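Local coordinates for protein endo-1,4-beta-xylanase C (PDB 4XUO) that hydrolyses internal beta-1,4-xylosidic linkages of xylan, and is seen here through its CBM22-1 xylan-binding domain, which holds a calcium ion, at residues A36-Q41 against A145-E150; S84-L89 against Q112-K117; G19-W24 against V32-E37. All coordinates share one frame; numbering follows the deposited sequence.

Overall arrangement
From the N terminus, the chain first closes contact 3, a short loop in which the turn 19-24 packs against strand 31-35. That strand runs directly into loop 36-41, and contacts 1 and 3 share A36 and E37. Contact 1 then closes a long loop by joining 36-41 to strand 146-157 at the calcium site. Nested inside it, contact 2 pairs 84-89 with 112-117 in the other sheet of the beta-sandwich. Contacts 1 and 2 touch where Y146 packs on L89; contacts 1 and 3 meet through L148 on W24 and L147 on T35. Contacts 2 and 3 do not touch, their nearest atoms being about 10 Å apart.

Contact 1 (A36-Q41 against A145-E150); sequences AEQAYQ and AYLLDE. With CA (calcium ion), chain C.
The calcium site of this CBM22 domain joins Q41 and D149, the first through its backbone O, the second through both carboxylate oxygens. Q41 O lies 2.5 Å from the calcium ion, D149 binds it in bidentate fashion, and water 1, S15 O, E17 OE2 and Q44 O bring the ligand atoms to seven. D149 OD2 also accepts two backbone amides: Y40 N at 2.9 Å, on the anti lone pair, and Q41 N from above the carboxylate plane, in a nearly straight bond (176°). Metal and amides fix the rotation of this carboxylate, whose CG stands anti to the backbone N (chi1 -156°). D149 lies on a strand of one sheet of the beta-sandwich, and 36-41 belongs to the loop joining two other strands of that sheet, so the ion ties the loop to its own sheet. E150 CG lies 3.6 Å from Q41 CB and in the plane of the Y40 ring, at its CD2 edge; that ring also stacks with Y77. The bend beyond CG turns the carboxylate to calcium-bound water 1, from which OE2 accepts at 2.7 Å. With an alanine here, that water would probably lose its carboxylate acceptor, and the missing CG would leave a gap beside Q41 CB and the Y40 edge. L147 CD1 meets Q38 CB at 3.6 Å, the side chains crossing at about a right angle, while Q38 OE1 leads away to K79 NZ.

Contact 2 (S84-L89 against Q112-K117); sequences SAPADL and QVTDQK. Unlike the reference sequence in segment 84-89: A87 (reference Pro).
A87 and V113 form an antiparallel hydrogen-bonded pair that joins the start of strand 87-96 to the end of strand 111-113. V113 N reaches A87 O at 2.8 Å, and A87 N returns a bond of 3.1 Å to V113 O, nearly straight (169°). The reference sequence has proline at position 87. D88 and Q112 follow as a non-hydrogen-bonded pair, and at the other end P86 CA makes a CA-H...O contact with V113 O at 3.5 Å. The strand pairing ends at V113, though P86 stays beside T114, its CG alongside the CG2 methyl; the gap widens only toward S84 and D115. T114 OG1 accepts from Q116 N, an ST turn, and D115 OD2, which accepts from G83 N, comes no nearer than 4.1 Å to S84 O.

The side chains of A87 and V113 lie on one face of the sheet, those of D88 and Q112 on the other. On the first face V113 CG2 meets L89 CB at 4.1 Å, and both residues reach V78 and L80 of the opposing sheet, inside the sandwich. V113 places CG2 beside its backbone N, with CG1 anti to it (chi1 -175°), which turns the CG2 branch to L89. On the outer face D88 OD1 comes over Q112 at 3.2 Å from its CA, and the carboxylate and amide planes are inclined by 32°.

Polar and apolar chemistry are thus divided between the faces: the two backbone bonds set the register, V113 and L89 bring hydrocarbon to the partner sheet, and the acidic and amide groups stay on the outer side.

Contact 3 (G19-W24 against V32-E37); sequences GTTQGW and VDVTAE
T21 meets strand 32-35 through its methyl alone, since its hydroxyl is spent within its own turn. T21 OG1 donates to W24 O at 2.7 Å, in the carbonyl plane, and W24 N closes the same turn on T21 O. With OG1 between the backbone N and the carbonyl carbon (chi1 61°), the hydroxyl faces W24 and CG2 is left to point at the strand. There CG2 sits 3.9 Å from D33 CA and 4.0 Å from V32 O, with V34 CG2 close beside it at 4.1 Å. Segments 19-24 and 32-37 are therefore joined by van der Waals packing.

V34 carries the other half. Its CG2, anti to the carbonyl carbon, lies against the backbone of the loop, 3.4 Å from T20 O, and also approaches G19 O. V32 comes in through CG1, which lies near W24 O. T20 OG1 accepts from Q22 N, an ST turn that leads into the tight turn.

From the end of the turn the W24 indole leads away from V32 into the core, where NE1 bonds H14 ND1 and the ring meets F151 edge-to-face; T21 and W24 both touch L46 on the neighbouring strand.

Between T21 and W24 the chain makes a type I' beta turn with Q22 and G23 at its corners, both with positive phi; at G23 (phi 102°) a side chain would be jammed against the preceding carbonyl. Here that turn sits on the route by which the CBM22 beta-sandwich passes from strand 10-14 of one sheet to strand 25-27 of the other.

Contact 1 (A36-Q41 against A145-E150)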
ATOM      1  N   ALA A  36      -6.288   5.886  16.298  1.00 28.35           N
ATOM      2  CA  ALA A  36      -7.436   6.782  16.351  1.00 29.97           C
ATOM      3  C   ALA A  36      -7.037   8.260  16.429  1.00 31.72           C
ATOM      4  O   ALA A  36      -7.906   9.092  16.609  1.00 35.60           O
ATOM      5  CB  ALA A  36      -8.329   6.436  17.538  1.00 32.04           C
ATOM      6  N   GLU A  37      -5.754   8.587  16.294  1.00 31.21           N
ATOM      7  CA  GLU A  37      -5.316   9.980  16.344  1.00 34.66           C
ATOM      8  C   GLU A  37      -5.612  10.744  15.065  1.00 35.59           C
ATOM      9  O   GLU A  37      -5.817  11.958  15.109  1.00 35.27           O
ATOM     10  CB  GLU A  37      -3.811  10.079  16.576  1.00 37.81           C
ATOM     11  CG  GLU A  37      -3.272   9.500  17.879  1.00 39.76           C
ATOM     12  CD  GLU A  37      -1.773   9.749  18.035  1.00 44.33           C
ATOM     13  OE1 GLU A  37      -1.173  10.432  17.173  1.00 45.14           O
ATOM     14  OE2 GLU A  37      -1.181   9.269  19.025  1.00 45.98           O
ATOM     15  N   GLN A  38      -5.571  10.057  13.919  1.00 32.80           N
ATOM     16  CA  GLN A  38      -5.731  10.703  12.604  1.00 30.33           C
ATOM     17  C   GLN A  38      -6.501   9.769  11.693  1.00 28.37           C
ATOM     18  O   GLN A  38      -6.378   8.558  11.831  1.00 24.00           O
ATOM     19  CB  GLN A  38      -4.366  10.931  11.970  1.00 34.00           C
ATOM     20  CG  GLN A  38      -3.436  11.894  12.681  1.00 35.97           C
ATOM     21  CD  GLN A  38      -3.739  13.333  12.356  1.00 37.50           C
ATOM     22  OE1 GLN A  38      -4.206  13.650  11.272  1.00 40.38           O
ATOM     23  NE2 GLN A  38      -3.468  14.215  13.296  1.00 40.48           N
ATOM     24  N   ALA A  39      -7.253  10.320  10.741  1.00 26.94           N
ATOM     25  CA  ALA A  39      -7.953   9.500   9.745  1.00 26.07           C
ATOM     26  C   ALA A  39      -8.401  10.359   8.575  1.00 26.53           C
ATOM     27  O   ALA A  39      -8.590  11.573   8.718  1.00 26.05           O
ATOM     28  CB  ALA A  39      -9.155   8.786  10.361  1.00 26.65           C
ATOM     29  N   TYR A  40      -8.558   9.733   7.413  1.00 24.84           N
ATOM     30  CA  TYR A  40      -9.033  10.453   6.250  1.00 25.45           C
ATOM     31  C   TYR A  40     -10.550  10.327   6.192  1.00 26.88           C
ATOM     32  O   TYR A  40     -11.227  11.286   5.835  1.00 26.65           O
ATOM     33  CB  TYR A  40      -8.360   9.960   4.961  1.00 24.50           C
ATOM     34  CG  TYR A  40      -9.032  10.502   3.722  1.00 25.47           C
ATOM     35  CD1 TYR A  40      -8.806  11.802   3.290  1.00 25.95           C
ATOM     36  CD2 TYR A  40      -9.936   9.728   3.017  1.00 27.28           C
ATOM     37  CE1 TYR A  40      -9.456  12.299   2.161  1.00 27.77           C
ATOM     38  CE2 TYR A  40     -10.574  10.213   1.897  1.00 29.18           C
ATOM     39  CZ  TYR A  40     -10.331  11.496   1.475  1.00 27.96           C
ATOM     40  OH  TYR A  40     -11.003  11.943   0.357  1.00 33.15           O
ATOM     41  N   GLN A  41     -11.048   9.133   6.528  1.00 26.56           N
ATOM     42  CA  GLN A  41     -12.460   8.818   6.683  1.00 28.35           C
ATOM     43  C   GLN A  41     -12.674   8.037   7.981  1.00 27.88           C
ATOM     44  O   GLN A  41     -11.821   7.239   8.392  1.00 23.78           O
ATOM     45  CB  GLN A  41     -12.927   7.937   5.539  1.00 33.00           C
ATOM     46  CG  GLN A  41     -14.407   8.016   5.266  1.00 34.80           C
ATOM     47  CD  GLN A  41     -14.751   9.275   4.495  1.00 40.55           C
ATOM     48  OE1 GLN A  41     -13.893   9.871   3.832  1.00 47.01           O
ATOM     49  NE2 GLN A  41     -16.011   9.686   4.569  1.00 45.61           N
ATOM     50  N   ALA A 145       7.680   8.631   8.830  1.00 20.79           N
ATOM     51  CA  ALA A 145       6.547   7.894   9.368  1.00 21.55           C
ATOM     52  C   ALA A 145       5.296   8.446   8.727  1.00 20.32           C
ATOM     53  O   ALA A 145       5.213   9.641   8.405  1.00 22.43           O
ATOM     54  CB  ALA A 145       6.475   8.016  10.881  1.00 22.39           C
ATOM     55  N   TYR A 146       4.316   7.566   8.500  1.00 18.99           N
ATOM     56  CA  TYR A 146       3.179   7.925   7.704  1.00 17.77           C
ATOM     57  C   TYR A 146       1.980   7.035   7.922  1.00 18.52           C
ATOM     58  O   TYR A 146       2.098   5.925   8.469  1.00 19.66           O
ATOM     59  CB  TYR A 146       3.542   7.972   6.202  1.00 17.58           C
ATOM     60  CG  TYR A 146       4.386   6.815   5.673  1.00 16.50           C
ATOM     61  CD1 TYR A 146       3.804   5.605   5.280  1.00 16.76           C
ATOM     62  CD2 TYR A 146       5.774   6.937   5.567  1.00 16.67           C
ATOM     63  CE1 TYR A 146       4.574   4.569   4.784  1.00 17.66           C
ATOM     64  CE2 TYR A 146       6.562   5.906   5.062  1.00 17.90           C
ATOM     65  CZ  TYR A 146       5.971   4.714   4.691  1.00 17.39           C
ATOM     66  OH  TYR A 146       6.763   3.678   4.223  1.00 17.83           O
ATOM     67  N   LEU A 147       0.837   7.570   7.499  1.00 19.09           N
ATOM     68  CA  LEU A 147      -0.476   6.971   7.663  1.00 20.23           C
ATOM     69  C   LEU A 147      -1.115   6.617   6.319  1.00 18.32           C
ATOM     70  O   LEU A 147      -0.902   7.319   5.322  1.00 17.15           O
ATOM     71  CB  LEU A 147      -1.425   7.969   8.351  1.00 22.60           C
ATOM     72  CG  LEU A 147      -0.945   8.498   9.689  1.00 23.74           C
ATOM     73  CD1 LEU A 147      -1.570   9.839  10.004  1.00 24.98           C
ATOM     74  CD2 LEU A 147      -1.227   7.513  10.799  1.00 24.03           C
ATOM     75  N   LEU A 148      -1.960   5.575   6.333  1.00 17.82           N
ATOM     76  CA  LEU A 148      -2.739   5.130   5.182  1.00 16.65           C
ATOM     77  C   LEU A 148      -4.195   4.930   5.560  1.00 17.26           C
ATOM     78  O   LEU A 148      -4.497   4.296   6.597  1.00 18.84           O
ATOM     79  CB  LEU A 148      -2.173   3.797   4.637  1.00 16.11           C
ATOM     80  CG  LEU A 148      -2.947   3.098   3.523  1.00 15.55           C
ATOM     81  CD1 LEU A 148      -2.910   3.908   2.235  1.00 16.07           C
ATOM     82  CD2 LEU A 148      -2.459   1.679   3.259  1.00 15.96           C
ATOM     83  N   ASP A 149      -5.106   5.391   4.718  1.00 16.41           N
ATOM     84  CA  ASP A 149      -6.555   5.150   4.965  1.00 19.44           C
ATOM     85  C   ASP A 149      -7.324   4.961   3.653  1.00 19.45           C
ATOM     86  O   ASP A 149      -6.835   5.305   2.578  1.00 19.56           O
ATOM     87  CB  ASP A 149      -7.151   6.324   5.772  1.00 20.52           C
ATOM     88  CG  ASP A 149      -8.414   5.938   6.559  1.00 22.46           C
ATOM     89  OD1 ASP A 149      -8.803   4.714   6.590  1.00 19.31           O
ATOM     90  OD2 ASP A 149      -9.005   6.862   7.166  1.00 20.48           O
ATOM     91  N   GLU A 150      -8.535   4.410   3.741  1.00 21.21           N
ATOM     92  CA  GLU A 150      -9.410   4.216   2.579  1.00 23.74           C
ATOM     93  C   GLU A 150      -8.643   3.553   1.446  1.00 20.50           C
ATOM     94  O   GLU A 150      -8.598   4.041   0.331  1.00 20.37           O
ATOM     95  CB  GLU A 150     -10.081   5.531   2.132  1.00 25.53           C
ATOM     96  CG  GLU A 150     -11.197   5.964   3.061  1.00 30.55           C
ATOM     97  CD  GLU A 150     -12.386   5.021   3.059  1.00 34.00           C
ATOM     98  OE1 GLU A 150     -13.258   5.157   2.166  1.00 39.16           O
ATOM     99  OE2 GLU A 150     -12.458   4.145   3.957  1.00 36.61           O
TER
HETATM  100 CA    CA C1001     -10.603   5.109   8.220  1.00 22.22          CA
HETATM  101  O   HOH W   1     -12.238   4.897   6.573  1.00 23.71           O

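Contact 2 (S84-L89 against Q112-K117)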
ATOM      1  N   SER A  84       7.146  14.920  11.004  1.00 35.66           N
ATOM      2  CA  SER A  84       7.953  14.445   9.854  1.00 34.93           C
ATOM      3  C   SER A  84       8.127  15.554   8.787  1.00 33.89           C
ATOM      4  O   SER A  84       7.204  16.306   8.541  1.00 36.22           O
ATOM      5  CB  SER A  84       7.256  13.226   9.195  1.00 35.02           C
ATOM      6  OG  SER A  84       7.466  12.005   9.889  1.00 35.84           O
ATOM      7  N   ALA A  85       9.302  15.654   8.155  1.00 32.64           N
ATOM      8  CA  ALA A  85       9.504  16.608   7.042  1.00 30.88           C
ATOM      9  C   ALA A  85       8.860  16.072   5.757  1.00 29.27           C
ATOM     10  O   ALA A  85       8.663  14.868   5.650  1.00 28.91           O
ATOM     11  CB  ALA A  85      10.984  16.856   6.809  1.00 32.54           C
ATOM     12  N   PRO A  86       8.547  16.953   4.785  1.00 28.83           N
ATOM     13  CA  PRO A  86       7.985  16.500   3.518  1.00 28.28           C
ATOM     14  C   PRO A  86       8.790  15.386   2.860  1.00 25.37           C
ATOM     15  O   PRO A  86      10.025  15.447   2.814  1.00 22.92           O
ATOM     16  CB  PRO A  86       7.999  17.771   2.662  1.00 29.38           C
ATOM     17  CG  PRO A  86       7.718  18.845   3.666  1.00 30.13           C
ATOM     18  CD  PRO A  86       8.530  18.430   4.872  1.00 31.05           C
ATOM     19  N   ALA A  87       8.076  14.372   2.359  1.00 23.82           N
ATOM     20  CA  ALA A  87       8.683  13.204   1.756  1.00 23.08           C
ATOM     21  C   ALA A  87       7.775  12.586   0.687  1.00 23.12           C
ATOM     22  O   ALA A  87       6.559  12.835   0.651  1.00 22.90           O
ATOM     23  CB  ALA A  87       9.024  12.156   2.810  1.00 23.33           C
ATOM     24  N   ASP A  88       8.390  11.801  -0.197  1.00 21.91           N
ATOM     25  CA  ASP A  88       7.686  11.252  -1.365  1.00 22.98           C
ATOM     26  C   ASP A  88       7.304   9.815  -1.025  1.00 22.09           C
ATOM     27  O   ASP A  88       8.098   9.101  -0.404  1.00 26.48           O
ATOM     28  CB  ASP A  88       8.543  11.312  -2.632  1.00 25.71           C
ATOM     29  CG  ASP A  88       8.914  12.764  -3.070  1.00 32.13           C
ATOM     30  OD1 ASP A  88       8.120  13.716  -2.865  1.00 35.63           O
ATOM     31  OD2 ASP A  88      10.033  12.948  -3.623  1.00 36.02           O
ATOM     32  N   LEU A  89       6.085   9.414  -1.366  1.00 18.98           N
ATOM     33  CA  LEU A  89       5.569   8.064  -1.049  1.00 19.24           C
ATOM     34  C   LEU A  89       5.071   7.409  -2.331  1.00 18.71           C
ATOM     35  O   LEU A  89       4.448   8.074  -3.164  1.00 17.16           O
ATOM     36  CB  LEU A  89       4.380   8.112  -0.071  1.00 19.42           C
ATOM     37  CG  LEU A  89       4.720   8.123   1.418  1.00 20.64           C
ATOM     38  CD1 LEU A  89       5.618   9.294   1.746  1.00 22.32           C
ATOM     39  CD2 LEU A  89       3.437   8.155   2.238  1.00 21.24           C
ATOM     40  N   GLN A 112       4.720  13.772  -3.507  1.00 20.62           N
ATOM     41  CA  GLN A 112       5.104  14.501  -2.299  1.00 22.11           C
ATOM     42  C   GLN A 112       3.947  14.526  -1.309  1.00 21.23           C
ATOM     43  O   GLN A 112       2.823  14.868  -1.675  1.00 21.25           O
ATOM     44  CB  GLN A 112       5.500  15.954  -2.628  1.00 24.79           C
ATOM     45  CG  GLN A 112       5.510  16.830  -1.374  1.00 29.13           C
ATOM     46  CD  GLN A 112       6.201  18.172  -1.558  1.00 34.59           C
ATOM     47  OE1 GLN A 112       7.421  18.288  -1.406  1.00 38.81           O
ATOM     48  NE2 GLN A 112       5.418  19.191  -1.863  1.00 37.72           N
ATOM     49  N   VAL A 113       4.248  14.192  -0.052  1.00 20.39           N
ATOM     50  CA  VAL A 113       3.284  14.133   1.033  1.00 20.75           C
ATOM     51  C   VAL A 113       3.823  14.915   2.257  1.00 21.25           C
ATOM     52  O   VAL A 113       5.036  14.937   2.492  1.00 21.98           O
ATOM     53  CB  VAL A 113       3.004  12.677   1.459  1.00 18.34           C
ATOM     54  CG1 VAL A 113       1.895  12.619   2.502  1.00 17.84           C
ATOM     55  CG2 VAL A 113       2.608  11.845   0.241  1.00 19.20           C
ATOM     56  N   THR A 114       2.926  15.597   2.972  1.00 22.86           N
ATOM     57  CA  THR A 114       3.298  16.386   4.173  1.00 25.05           C
ATOM     58  C   THR A 114       2.527  15.896   5.389  1.00 24.91           C
ATOM     59  O   THR A 114       1.593  15.086   5.265  1.00 21.14           O
ATOM     60  CB  THR A 114       2.986  17.909   3.974  1.00 24.97           C
ATOM     61  OG1 THR A 114       1.573  18.137   3.932  1.00 25.87           O
ATOM     62  CG2 THR A 114       3.618  18.422   2.677  1.00 26.65           C
ATOM     63  N   ASP A 115       2.881  16.418   6.569  1.00 24.85           N
ATOM     64  CA  ASP A 115       2.082  16.174   7.771  1.00 26.81           C
ATOM     65  C   ASP A 115       0.821  17.056   7.918  1.00 27.19           C
ATOM     66  O   ASP A 115       0.140  16.975   8.932  1.00 31.91           O
ATOM     67  CB  ASP A 115       2.974  16.169   9.038  1.00 26.79           C
ATOM     68  CG  ASP A 115       3.362  17.555   9.527  1.00 28.41           C
ATOM     69  OD1 ASP A 115       3.117  18.581   8.848  1.00 28.22           O
ATOM     70  OD2 ASP A 115       3.921  17.596  10.639  1.00 30.71           O
ATOM     71  N   GLN A 116       0.487  17.835   6.888  1.00 28.63           N
ATOM     72  CA  GLN A 116      -0.604  18.804   6.924  1.00 30.86           C
ATOM     73  C   GLN A 116      -1.894  18.420   6.193  1.00 29.28           C
ATOM     74  O   GLN A 116      -2.926  19.017   6.465  1.00 29.02           O
ATOM     75  CB  GLN A 116      -0.135  20.146   6.326  1.00 34.23           C
ATOM     76  CG  GLN A 116       1.097  20.786   6.962  1.00 37.11           C
ATOM     77  CD  GLN A 116       0.895  21.154   8.418  1.00 40.88           C
ATOM     78  OE1 GLN A 116       1.122  20.336   9.312  1.00 47.52           O
ATOM     79  NE2 GLN A 116       0.487  22.398   8.670  1.00 44.86           N
ATOM     80  N   LYS A 117      -1.846  17.493   5.226  1.00 27.24           N
ATOM     81  CA  LYS A 117      -3.015  17.154   4.405  1.00 26.03           C
ATOM     82  C   LYS A 117      -2.899  15.735   3.887  1.00 24.59           C
ATOM     83  O   LYS A 117      -1.803  15.272   3.634  1.00 24.93           O
ATOM     84  CB  LYS A 117      -3.085  17.985   3.123  1.00 29.45           C
ATOM     85  CG  LYS A 117      -2.840  19.465   3.248  1.00 34.44           C
ATOM     86  CD  LYS A 117      -2.869  20.136   1.878  1.00 37.30           C
ATOM     87  CE  LYS A 117      -4.186  19.929   1.149  1.00 40.84           C
ATOM     88  NZ  LYS A 117      -5.356  20.417   1.949  1.00 44.89           N
TER

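Contact 3 (G19-W24 against V32-E37)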
ATOM      1  N   GLY A  19     -10.769  -3.197  14.856  1.00 43.40           N
ATOM      2  CA  GLY A  19      -9.556  -3.262  15.671  1.00 44.87           C
ATOM      3  C   GLY A  19      -8.258  -3.579  14.934  1.00 47.36           C
ATOM      4  O   GLY A  19      -7.177  -3.201  15.405  1.00 48.40           O
ATOM      5  N   THR A  20      -8.363  -4.249  13.777  1.00 42.80           N
ATOM      6  CA  THR A  20      -7.218  -4.923  13.144  1.00 36.84           C
ATOM      7  C   THR A  20      -6.584  -4.176  11.956  1.00 33.52           C
ATOM      8  O   THR A  20      -7.179  -3.271  11.368  1.00 30.51           O
ATOM      9  CB  THR A  20      -7.610  -6.335  12.634  1.00 39.30           C
ATOM     10  OG1 THR A  20      -8.238  -6.237  11.345  1.00 36.15           O
ATOM     11  CG2 THR A  20      -8.550  -7.054  13.618  1.00 40.78           C
ATOM     12  N   THR A  21      -5.375  -4.599  11.586  1.00 29.74           N
ATOM     13  CA  THR A  21      -4.684  -4.015  10.425  1.00 26.49           C
ATOM     14  C   THR A  21      -5.150  -4.655   9.099  1.00 26.09           C
ATOM     15  O   THR A  21      -4.669  -4.295   8.015  1.00 23.00           O
ATOM     16  CB  THR A  21      -3.159  -4.150  10.570  1.00 26.29           C
ATOM     17  OG1 THR A  21      -2.799  -5.539  10.633  1.00 26.34           O
ATOM     18  CG2 THR A  21      -2.672  -3.461  11.817  1.00 25.91           C
ATOM     19  N   GLN A  22      -6.088  -5.604   9.180  1.00 23.90           N
ATOM     20  CA  GLN A  22      -6.749  -6.161   8.021  1.00 25.34           C
ATOM     21  C   GLN A  22      -5.731  -6.800   7.058  1.00 23.26           C
ATOM     22  O   GLN A  22      -5.898  -6.739   5.851  1.00 23.54           O
ATOM     23  CB  GLN A  22      -7.595  -5.096   7.303  1.00 26.27           C
ATOM     24  CG  GLN A  22      -8.601  -4.384   8.206  1.00 28.32           C
ATOM     25  CD  GLN A  22      -9.664  -3.613   7.422  1.00 27.72           C
ATOM     26  OE1 GLN A  22      -9.747  -2.385   7.501  1.00 32.34           O
ATOM     27  NE2 GLN A  22     -10.452  -4.322   6.639  1.00 29.60           N
ATOM     28  N   GLY A  23      -4.697  -7.409   7.633  1.00 23.30           N
ATOM     29  CA  GLY A  23      -3.673  -8.126   6.881  1.00 22.93           C
ATOM     30  C   GLY A  23      -2.383  -7.350   6.713  1.00 20.76           C
ATOM     31  O   GLY A  23      -1.377  -7.936   6.392  1.00 20.84           O
ATOM     32  N   TRP A  24      -2.410  -6.021   6.869  1.00 19.20           N
ATOM     33  CA  TRP A  24      -1.202  -5.240   6.685  1.00 18.74           C
ATOM     34  C   TRP A  24      -0.252  -5.574   7.812  1.00 19.77           C
ATOM     35  O   TRP A  24      -0.668  -5.729   8.976  1.00 22.72           O
ATOM     36  CB  TRP A  24      -1.492  -3.750   6.677  1.00 18.46           C
ATOM     37  CG  TRP A  24      -2.187  -3.260   5.430  1.00 17.74           C
ATOM     38  CD1 TRP A  24      -3.529  -3.264   5.167  1.00 18.55           C
ATOM     39  CD2 TRP A  24      -1.558  -2.657   4.285  1.00 17.11           C
ATOM     40  NE1 TRP A  24      -3.765  -2.712   3.926  1.00 18.70           N
ATOM     41  CE2 TRP A  24      -2.581  -2.336   3.369  1.00 17.54           C
ATOM     42  CE3 TRP A  24      -0.226  -2.406   3.930  1.00 17.61           C
ATOM     43  CZ2 TRP A  24      -2.324  -1.759   2.120  1.00 17.84           C
ATOM     44  CZ3 TRP A  24       0.034  -1.812   2.713  1.00 16.86           C
ATOM     45  CH2 TRP A  24      -1.025  -1.498   1.814  1.00 16.97           C
ATOM     46  N   VAL A  32       3.577  -1.407  12.789  1.00 20.04           N
ATOM     47  CA  VAL A  32       2.424  -1.184  11.964  1.00 21.28           C
ATOM     48  C   VAL A  32       1.184  -1.499  12.784  1.00 24.15           C
ATOM     49  O   VAL A  32       1.015  -2.645  13.242  1.00 25.53           O
ATOM     50  CB  VAL A  32       2.440  -2.072  10.713  1.00 21.02           C
ATOM     51  CG1 VAL A  32       1.102  -1.981   9.989  1.00 21.23           C
ATOM     52  CG2 VAL A  32       3.601  -1.676   9.797  1.00 21.33           C
ATOM     53  N   ASP A  33       0.337  -0.490  12.976  1.00 24.71           N
ATOM     54  CA  ASP A  33      -0.842  -0.628  13.840  1.00 27.66           C
ATOM     55  C   ASP A  33      -1.896   0.416  13.496  1.00 26.14           C
ATOM     56  O   ASP A  33      -1.616   1.369  12.777  1.00 26.51           O
ATOM     57  CB  ASP A  33      -0.427  -0.515  15.315  1.00 30.12           C
ATOM     58  CG  ASP A  33       0.294   0.800  15.645  1.00 34.61           C
ATOM     59  OD1 ASP A  33       0.239   1.787  14.875  1.00 37.11           O
ATOM     60  OD2 ASP A  33       0.914   0.871  16.721  1.00 41.92           O
ATOM     61  N   VAL A  34      -3.107   0.214  13.994  1.00 25.88           N
ATOM     62  CA  VAL A  34      -4.193   1.161  13.776  1.00 26.55           C
ATOM     63  C   VAL A  34      -4.126   2.299  14.816  1.00 28.63           C
ATOM     64  O   VAL A  34      -3.723   2.084  15.978  1.00 29.39           O
ATOM     65  CB  VAL A  34      -5.540   0.429  13.775  1.00 29.49           C
ATOM     66  CG1 VAL A  34      -6.695   1.386  13.602  1.00 30.20           C
ATOM     67  CG2 VAL A  34      -5.539  -0.597  12.652  1.00 29.94           C
ATOM     68  N   THR A  35      -4.462   3.515  14.376  1.00 28.80           N
ATOM     69  CA  THR A  35      -4.484   4.683  15.252  1.00 26.90           C
ATOM     70  C   THR A  35      -5.823   5.376  15.151  1.00 27.82           C
ATOM     71  O   THR A  35      -6.414   5.457  14.062  1.00 25.04           O
ATOM     72  CB  THR A  35      -3.373   5.710  14.914  1.00 27.59           C
ATOM     73  OG1 THR A  35      -3.399   6.783  15.865  1.00 28.70           O
ATOM     74  CG2 THR A  35      -3.537   6.305  13.515  1.00 26.28           C
ATOM     75  N   ALA A  36      -6.288   5.886  16.298  1.00 28.35           N
ATOM     76  CA  ALA A  36      -7.436   6.782  16.351  1.00 29.97           C
ATOM     77  C   ALA A  36      -7.037   8.260  16.429  1.00 31.72           C
ATOM     78  O   ALA A  36      -7.906   9.092  16.609  1.00 35.60           O
ATOM     79  CB  ALA A  36      -8.329   6.436  17.538  1.00 32.04           C
ATOM     80  N   GLU A  37      -5.754   8.587  16.294  1.00 31.21           N
ATOM     81  CA  GLU A  37      -5.316   9.980  16.344  1.00 34.66           C
ATOM     82  C   GLU A  37      -5.612  10.744  15.065  1.00 35.59           C
ATOM     83  O   GLU A  37      -5.817  11.958  15.109  1.00 35.27           O
ATOM     84  CB  GLU A  37      -3.811  10.079  16.576  1.00 37.81           C
ATOM     85  CG  GLU A  37      -3.272   9.500  17.879  1.00 39.76           C
ATOM     86  CD  GLU A  37      -1.773   9.749  18.035  1.00 44.33           C
ATOM     87  OE1 GLU A  37      -1.173  10.432  17.173  1.00 45.14           O
ATOM     88  OE2 GLU A  37      -1.181   9.269  19.025  1.00 45.98           O
TER